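Local structure of hypothetical UPF0271 protein TTHB195 (Thermus thermophilus, 2DFA) at residues A[81-86]-A[122-127]; A[169-172]-A[177-180]; A[195-200]-A[243-248]. The protein probably cleaves 5-oxoproline to L-glutamate at the cost of ATP, as subunit A of a three-component 5-oxoprolinase. All coordinates share one frame; numbering follows the deposited sequence.

The three contacts follow one another along the chain. Contact 1, where two helices pack side by side, stands apart: its centre lies about 27 Å from that of contact 2, with nearest atoms about 18 Å apart, and about 34 Å from that of contact 3, on the opposite side of the chain's centre. Contacts 2 and 3 have centres about 22 Å apart yet touch. The ring of Y170, in the loop of contact 2, meets M199 on the helix of contact 3 (Y170 CE1 to M199 CE, 3.6 Å), and R195 NH2 lies beside A169 and Y170. All three are packing contacts within the α/β framework.

Contact 1: residues A[81-86]-A[122-127]; sequences EEVYAD and RETARA
V83 faces the neighbouring helix and packs on the methyl of A127, with V83 CG1 3.7 Å from A127 CB. Its chi1 of 169° sets CG1 anti to the backbone N, swinging that methyl across to helix 122-135, where it also lies 4.0 Å from T124 O and 4.3 Å from T124 CG2. CB of V83 adds to the same apolar patch, which I128 of the second helix and L78 extend. The hydroxyl of T124 is hydrogen-bonded back to D121, just ahead of the helix, while its methyl faces V83. One residue on, Y84 comes closest in the backbone, its CA 4.9 Å from that of A127. Its CB rests 4.3 Å from A127 CB, so that the alanine methyl touches both V83 and Y84. The phenol ring runs on past A127 and brings an edge, not a face, to the backbone: CD1 is 3.7 Å from A127 O, which lies in the ring plane. Farther along that helix the ring meets A131 and A134, and A100 of a second subunit packs on it too. With the small A127 at the meeting point, the axes of the two short segments come within 8.5 Å, crossing at -28°. The contact joins helices 80-100 and 122-135 among those packed around the mostly parallel LamB/YcsF-family sheet, consistent with a (β/α)-barrel-like fold.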
loop_
_atom_site.group_PDB
_atom_site.type_symbol
_atom_site.label_atom_id
_atom_site.label_comp_id
_atom_site.label_asym_id
_atom_site.label_seq_id
_atom_site.Cartn_x
_atom_site.Cartn_y
_atom_site.Cartn_z
ATOM N N GLU A 81 1.218 -18.875 10.067
ATOM C CA GLU A 81 2.576 -18.443 9.736
ATOM C C GLU A 81 2.572 -16.946 9.412
ATOM O O GLU A 81 3.454 -16.200 9.835
ATOM C CB GLU A 81 3.109 -19.207 8.513
ATOM C CG GLU A 81 3.384 -20.706 8.706
ATOM C CD GLU A 81 2.128 -21.553 8.888
ATOM O OE1 GLU A 81 1.065 -21.208 8.329
ATOM O OE2 GLU A 81 2.213 -22.586 9.584
ATOM N N GLU A 82 1.580 -16.518 8.638
ATOM C CA GLU A 82 1.472 -15.115 8.259
ATOM C C GLU A 82 1.156 -14.241 9.475
ATOM O O GLU A 82 1.685 -13.143 9.598
ATOM C CB GLU A 82 0.407 -14.962 7.165
ATOM C CG GLU A 82 0.787 -15.744 5.906
ATOM C CD GLU A 82 -0.321 -15.854 4.869
ATOM O OE1 GLU A 82 -1.521 -15.781 5.221
ATOM O OE2 GLU A 82 0.023 -16.045 3.688
ATOM N N VAL A 83 0.304 -14.727 10.371
ATOM C CA VAL A 83 -0.041 -13.965 11.581
ATOM C C VAL A 83 1.221 -13.742 12.428
ATOM O O VAL A 83 1.506 -12.628 12.896
ATOM C CB VAL A 83 -1.101 -14.721 12.425
ATOM C CG1 VAL A 83 -1.260 -14.064 13.805
ATOM C CG2 VAL A 83 -2.433 -14.728 11.685
ATOM N N TYR A 84 1.973 -14.818 12.613
ATOM C CA TYR A 84 3.221 -14.783 13.374
ATOM C C TYR A 84 4.212 -13.745 12.824
ATOM O O TYR A 84 4.753 -12.922 13.572
ATOM C CB TYR A 84 3.862 -16.171 13.337
ATOM C CG TYR A 84 5.233 -16.257 13.964
ATOM C CD1 TYR A 84 5.384 -16.366 15.349
ATOM C CD2 TYR A 84 6.381 -16.259 13.169
ATOM C CE1 TYR A 84 6.651 -16.480 15.925
ATOM C CE2 TYR A 84 7.650 -16.374 13.734
ATOM C CZ TYR A 84 7.774 -16.490 15.114
ATOM O OH TYR A 84 9.022 -16.657 15.673
ATOM N N ALA A 85 4.445 -13.785 11.514
ATOM C CA ALA A 85 5.374 -12.863 10.872
ATOM C C ALA A 85 4.888 -11.414 10.925
ATOM O O ALA A 85 5.666 -10.497 11.194
ATOM C CB ALA A 85 5.607 -13.281 9.407
ATOM N N ASP A 86 3.601 -11.212 10.665
ATOM C CA ASP A 86 3.036 -9.863 10.689
ATOM C C ASP A 86 3.106 -9.240 12.080
ATOM O O ASP A 86 3.428 -8.061 12.221
ATOM C CB ASP A 86 1.590 -9.899 10.203
ATOM C CG ASP A 86 1.492 -10.057 8.700
ATOM O OD1 ASP A 86 2.551 -10.185 8.047
ATOM O OD2 ASP A 86 0.360 -10.044 8.173
ATOM N N ARG A 122 -7.981 -20.801 17.678
ATOM C CA ARG A 122 -6.786 -21.241 18.392
ATOM C C ARG A 122 -5.467 -21.079 17.648
ATOM O O ARG A 122 -4.467 -20.703 18.254
ATOM C CB ARG A 122 -6.930 -22.702 18.834
ATOM C CG ARG A 122 -7.854 -22.907 20.028
ATOM C CD ARG A 122 -7.837 -24.363 20.487
ATOM N NE ARG A 122 -8.793 -24.611 21.563
ATOM C CZ ARG A 122 -8.614 -24.258 22.835
ATOM N NH1 ARG A 122 -7.504 -23.635 23.211
ATOM N NH2 ARG A 122 -9.552 -24.531 23.733
ATOM N N GLU A 123 -5.447 -21.377 16.350
ATOM C CA GLU A 123 -4.208 -21.238 15.590
ATOM C C GLU A 123 -3.751 -19.786 15.494
ATOM O O GLU A 123 -2.556 -19.498 15.564
ATOM C CB GLU A 123 -4.360 -21.828 14.186
ATOM C CG GLU A 123 -4.332 -23.350 14.171
ATOM C CD GLU A 123 -3.038 -23.898 14.742
ATOM O OE1 GLU A 123 -1.987 -23.748 14.081
ATOM O OE2 GLU A 123 -3.068 -24.464 15.862
ATOM N N THR A 124 -4.701 -18.875 15.327
ATOM C CA THR A 124 -4.369 -17.460 15.244
ATOM C C THR A 124 -3.878 -16.995 16.610
ATOM O O THR A 124 -2.877 -16.298 16.717
ATOM C CB THR A 124 -5.596 -16.616 14.859
ATOM O OG1 THR A 124 -5.981 -16.922 13.516
ATOM C CG2 THR A 124 -5.273 -15.129 14.966
ATOM N N ALA A 125 -4.604 -17.381 17.654
ATOM C CA ALA A 125 -4.238 -17.014 19.020
ATOM C C ALA A 125 -2.829 -17.505 19.346
ATOM O O ALA A 125 -2.022 -16.775 19.916
ATOM C CB ALA A 125 -5.236 -17.611 20.005
ATOM N N ARG A 126 -2.543 -18.751 18.990
ATOM C CA ARG A 126 -1.227 -19.330 19.239
ATOM C C ARG A 126 -0.131 -18.581 18.484
ATOM O O ARG A 126 0.940 -18.323 19.037
ATOM C CB ARG A 126 -1.212 -20.809 18.833
ATOM C CG ARG A 126 0.169 -21.448 18.853
ATOM C CD ARG A 126 0.114 -22.929 18.470
ATOM N NE ARG A 126 1.450 -23.496 18.285
ATOM C CZ ARG A 126 2.175 -23.384 17.173
ATOM N NH1 ARG A 126 1.700 -22.726 16.121
ATOM N NH2 ARG A 126 3.384 -23.931 17.112
ATOM N N ALA A 127 -0.395 -18.234 17.223
ATOM C CA ALA A 127 0.584 -17.511 16.411
ATOM C C ALA A 127 0.940 -16.164 17.036
ATOM O O ALA A 127 2.101 -15.771 17.055
ATOM C CB ALA A 127 0.051 -17.304 14.985
#

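Contact 2: residues A[169-172]-A[177-180]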
loop_
_atom_site.group_PDB
_atom_site.type_symbol
_atom_site.label_atom_id
_atom_site.label_comp_id
_atom_site.label_asym_id
_atom_site.label_seq_id
_atom_site.Cartn_x
_atom_site.Cartn_y
_atom_site.Cartn_z
ATOM N N ALA A 169 -21.772 -3.976 27.012
ATOM C CA ALA A 169 -22.665 -4.775 27.840
ATOM C C ALA A 169 -22.174 -6.216 27.860
ATOM O O ALA A 169 -21.583 -6.699 26.890
ATOM C CB ALA A 169 -24.088 -4.715 27.298
ATOM N N TYR A 170 -22.420 -6.891 28.979
ATOM C CA TYR A 170 -22.029 -8.282 29.154
ATOM C C TYR A 170 -23.262 -9.176 29.230
ATOM O O TYR A 170 -24.350 -8.719 29.574
ATOM C CB TYR A 170 -21.220 -8.456 30.442
ATOM C CG TYR A 170 -19.786 -7.995 30.352
ATOM C CD1 TYR A 170 -19.470 -6.646 30.199
ATOM C CD2 TYR A 170 -18.740 -8.912 30.432
ATOM C CE1 TYR A 170 -18.141 -6.222 30.129
ATOM C CE2 TYR A 170 -17.412 -8.504 30.363
ATOM C CZ TYR A 170 -17.119 -7.159 30.214
ATOM O OH TYR A 170 -15.807 -6.761 30.143
ATOM N N LEU A 171 -23.080 -10.451 28.908
ATOM C CA LEU A 171 -24.169 -11.417 28.970
ATOM C C LEU A 171 -23.872 -12.342 30.145
ATOM O O LEU A 171 -22.730 -12.414 30.605
ATOM C CB LEU A 171 -24.241 -12.226 27.673
ATOM C CG LEU A 171 -24.427 -11.443 26.368
ATOM C CD1 LEU A 171 -24.465 -12.421 25.202
ATOM C CD2 LEU A 171 -25.711 -10.629 26.419
ATOM N N ARG A 172 -24.889 -13.047 30.635
ATOM C CA ARG A 172 -24.691 -13.954 31.763
ATOM C C ARG A 172 -23.565 -14.949 31.504
ATOM O O ARG A 172 -22.897 -15.395 32.435
ATOM C CB ARG A 172 -25.982 -14.708 32.081
ATOM C CG ARG A 172 -27.077 -13.832 32.661
ATOM C CD ARG A 172 -28.260 -14.671 33.119
ATOM N NE ARG A 172 -27.906 -15.588 34.200
ATOM C CZ ARG A 172 -27.560 -15.206 35.426
ATOM N NH1 ARG A 172 -27.518 -13.918 35.739
ATOM N NH2 ARG A 172 -27.256 -16.115 36.343
ATOM N N ALA A 177 -21.716 -8.774 24.935
ATOM C CA ALA A 177 -22.920 -8.835 24.125
ATOM C C ALA A 177 -22.630 -8.416 22.682
ATOM O O ALA A 177 -21.835 -7.524 22.408
ATOM C CB ALA A 177 -23.937 -7.886 24.751
ATOM N N PRO A 178 -23.259 -9.147 21.741
ATOM C CA PRO A 178 -23.200 -8.809 20.320
ATOM C C PRO A 178 -23.390 -7.308 20.034
ATOM O O PRO A 178 -24.241 -6.630 20.594
ATOM C CB PRO A 178 -24.264 -9.631 19.598
ATOM C CG PRO A 178 -24.156 -10.914 20.423
ATOM C CD PRO A 178 -24.031 -10.364 21.924
ATOM N N ARG A 179 -22.525 -6.806 19.127
ATOM C CA ARG A 179 -22.471 -5.376 18.822
ATOM C C ARG A 179 -23.814 -4.671 18.588
ATOM O O ARG A 179 -24.114 -3.641 19.176
ATOM C CB ARG A 179 -21.630 -5.195 17.557
ATOM C CG ARG A 179 -20.135 -5.084 17.858
ATOM C CD ARG A 179 -19.722 -3.646 18.192
ATOM N NE ARG A 179 -20.728 -3.006 19.043
ATOM C CZ ARG A 179 -20.516 -1.725 19.397
ATOM N NH1 ARG A 179 -19.435 -1.089 18.979
ATOM N NH2 ARG A 179 -21.411 -1.095 20.163
ATOM N N SER A 180 -24.615 -5.226 17.656
ATOM C CA SER A 180 -25.817 -4.511 17.229
ATOM C C SER A 180 -27.021 -4.936 18.075
ATOM O O SER A 180 -28.172 -4.818 17.673
ATOM C CB SER A 180 -26.095 -4.784 15.749
ATOM O OG SER A 180 -25.427 -3.803 14.955
#
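The backbones of A169 and A177 are joined by one hydrogen bond, A177 N to A169 O at 2.9 Å, almost straight at the hydrogen (175°) but with the donor tilted 31° from the carbonyl plane. It closes a short excursion of the chain. Beside this bond the methyls of A169 and A177 lie 4.1 Å apart. L171 completes the apolar patch: chi1 of -58° keeps CG beside its own backbone N, and the two branches then divide their work. CD2 settles on A177 CB at 3.7 Å, while CD1 reaches the pyrrolidine ring at P178 CD, 3.9 Å away, the leucine and proline side chains crossing at about a right angle. The branch point itself lies over the backbone, L171 CG being 3.8 Å from A177 CA. A serine in place of L171 would lack both branches and would probably leave the A177 methyl and the edge of P178 without their apolar cover, opening a gap between the two parts of the loop. A177 O is held by R168 NH2, with weak help from S184 OG. Y170 points the other way, its hydroxyl bonded to F165 N and its ring against R195 and M199. The contact belongs to the long loop between strand 160-164 and helix 189-201, the connection that opens a beta-alpha-beta crossover to the parallel neighbouring strand 219-222.

Contact 3: residues A[195-200]-A[243-248]; sequences RALRMV and AGVEVR
M199 N is bonded to R195 O at 2.9 Å and V200 N to A196 O at 3.0 Å, and the helical turn held in this way presents L197 and V200 to the apolar side of A243 and V245. V200 and V245 meet tip to tip, CG1 of one 3.9 Å from CG1 of the other. Each has chi1 of 179°, which sets its CG1 anti to the backbone N and sends that methyl into the interface. L197 approaches nearer the surface with its CD2 branch, which reaches A243 CB at 3.4 Å and lies 4.4 Å from V245 CG2. The A243 approach is tighter than usual for two carbons and L197 chi1, -100°, is off the staggered positions, so the fine detail of this leucine is doubtful. The contact lies where a helix covers the sheet of an α/β fold: helix 189-201 lies against the parallel sheet beside helix 229-241, and strand 246-247 pairs in parallel with strand 2-9, as a short branch of the sheet. L240 of helix 229-241 touches both L197 and V200, while V3 and L220 of the sheet lie against V200. Between A243 and V245 the chain turns out of its helix through a Schellman motif, in which G244 takes a positive phi of 86°; a side chain there would jam against the preceding carbonyl. Beyond the turn E246 makes backbone bonds to M1 and V3. On the far side of the helix R198 is paired through NH2 with E212 and through NE with E202.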
loop_
_atom_site.group_PDB
_atom_site.type_symbol
_atom_site.label_atom_id
_atom_site.label_comp_id
_atom_site.label_asym_id
_atom_site.label_seq_id
_atom_site.Cartn_x
_atom_site.Cartn_y
_atom_site.Cartn_z
ATOM N N ARG A 195 -20.132 1.473 35.953
ATOM C CA ARG A 195 -19.749 0.089 35.696
ATOM C C ARG A 195 -18.262 -0.147 35.982
ATOM O O ARG A 195 -17.854 -1.156 36.540
ATOM C CB ARG A 195 -20.062 -0.219 34.227
ATOM C CG ARG A 195 -21.565 -0.201 33.934
ATOM C CD ARG A 195 -21.873 -0.184 32.427
ATOM N NE ARG A 195 -21.369 -1.395 31.768
ATOM C CZ ARG A 195 -22.178 -2.468 31.746
ATOM N NH1 ARG A 195 -23.370 -2.405 32.313
ATOM N NH2 ARG A 195 -21.785 -3.583 31.125
ATOM N N ALA A 196 -17.435 0.820 35.547
ATOM C CA ALA A 196 -16.000 0.690 35.777
ATOM C C ALA A 196 -15.672 0.491 37.263
ATOM O O ALA A 196 -14.939 -0.406 37.653
ATOM C CB ALA A 196 -15.320 1.954 35.252
ATOM N N LEU A 197 -16.212 1.403 38.098
ATOM C CA LEU A 197 -16.004 1.279 39.541
ATOM C C LEU A 197 -16.384 -0.121 40.034
ATOM O O LEU A 197 -15.670 -0.772 40.787
ATOM C CB LEU A 197 -16.905 2.309 40.238
ATOM C CG LEU A 197 -16.168 3.580 40.675
ATOM C CD1 LEU A 197 -17.059 4.502 41.516
ATOM C CD2 LEU A 197 -14.935 3.282 41.532
ATOM N N ARG A 198 -17.587 -0.550 39.610
ATOM C CA ARG A 198 -18.096 -1.853 40.018
ATOM C C ARG A 198 -17.118 -2.976 39.672
ATOM O O ARG A 198 -16.824 -3.851 40.476
ATOM C CB ARG A 198 -19.426 -2.077 39.297
ATOM C CG ARG A 198 -20.189 -3.287 39.836
ATOM C CD ARG A 198 -21.174 -2.908 40.953
ATOM N NE ARG A 198 -21.550 -4.090 41.739
ATOM C CZ ARG A 198 -22.397 -4.961 41.160
ATOM N NH1 ARG A 198 -22.829 -4.731 39.933
ATOM N NH2 ARG A 198 -22.815 -6.038 41.832
ATOM N N MET A 199 -16.648 -2.959 38.410
ATOM C CA MET A 199 -15.718 -3.994 37.971
ATOM C C MET A 199 -14.459 -4.032 38.844
ATOM O O MET A 199 -13.920 -5.080 39.169
ATOM C CB MET A 199 -15.320 -3.709 36.520
ATOM C CG MET A 199 -16.500 -3.678 35.548
ATOM S SD MET A 199 -15.982 -3.210 33.889
ATOM C CE MET A 199 -17.050 -4.328 32.973
ATOM N N VAL A 200 -13.958 -2.829 39.182
ATOM C CA VAL A 200 -12.761 -2.767 40.021
ATOM C C VAL A 200 -13.062 -3.147 41.477
ATOM O O VAL A 200 -12.476 -4.057 42.049
ATOM C CB VAL A 200 -12.190 -1.348 39.950
ATOM C CG1 VAL A 200 -10.946 -1.246 40.834
ATOM C CG2 VAL A 200 -11.811 -1.001 38.522
ATOM N N ALA A 243 -12.875 7.756 44.046
ATOM C CA ALA A 243 -13.222 6.570 44.816
ATOM C C ALA A 243 -12.007 6.035 45.563
ATOM O O ALA A 243 -12.117 5.104 46.357
ATOM C CB ALA A 243 -13.782 5.495 43.894
ATOM N N GLY A 244 -10.846 6.625 45.302
ATOM C CA GLY A 244 -9.634 6.185 45.969
ATOM C C GLY A 244 -8.947 5.020 45.280
ATOM O O GLY A 244 -8.164 4.299 45.900
ATOM N N VAL A 245 -9.248 4.825 44.000
ATOM C CA VAL A 245 -8.638 3.751 43.224
ATOM C C VAL A 245 -7.477 4.340 42.431
ATOM O O VAL A 245 -7.635 5.358 41.759
ATOM C CB VAL A 245 -9.646 3.123 42.235
ATOM C CG1 VAL A 245 -8.969 2.021 41.427
ATOM C CG2 VAL A 245 -10.839 2.568 42.992
ATOM N N GLU A 246 -6.311 3.707 42.514
ATOM C CA GLU A 246 -5.140 4.201 41.796
ATOM C C GLU A 246 -5.116 3.714 40.351
ATOM O O GLU A 246 -5.179 2.514 40.089
ATOM C CB GLU A 246 -3.851 3.752 42.487
ATOM C CG GLU A 246 -2.630 4.574 42.091
ATOM C CD GLU A 246 -1.322 3.960 42.559
ATOM O OE1 GLU A 246 -1.307 3.325 43.636
ATOM O OE2 GLU A 246 -0.303 4.127 41.853
ATOM N N VAL A 247 -5.030 4.656 39.417
ATOM C CA VAL A 247 -4.969 4.317 38.002
ATOM C C VAL A 247 -3.498 4.259 37.611
ATOM O O VAL A 247 -2.833 5.287 37.516
ATOM C CB VAL A 247 -5.683 5.376 37.136
ATOM C CG1 VAL A 247 -5.579 5.008 35.659
ATOM C CG2 VAL A 247 -7.139 5.483 37.546
ATOM N N ARG A 248 -2.984 3.052 37.406
ATOM C CA ARG A 248 -1.587 2.900 37.027
ATOM C C ARG A 248 -1.361 1.707 36.109
ATOM O O ARG A 248 -2.092 0.718 36.154
ATOM C CB ARG A 248 -0.708 2.768 38.271
ATOM C CG ARG A 248 -0.979 1.531 39.102
ATOM C CD ARG A 248 -0.019 1.451 40.281
ATOM N NE ARG A 248 1.375 1.431 39.847
ATOM C CZ ARG A 248 2.416 1.357 40.670
ATOM N NH1 ARG A 248 2.226 1.296 41.982
ATOM N NH2 ARG A 248 3.650 1.347 40.180
#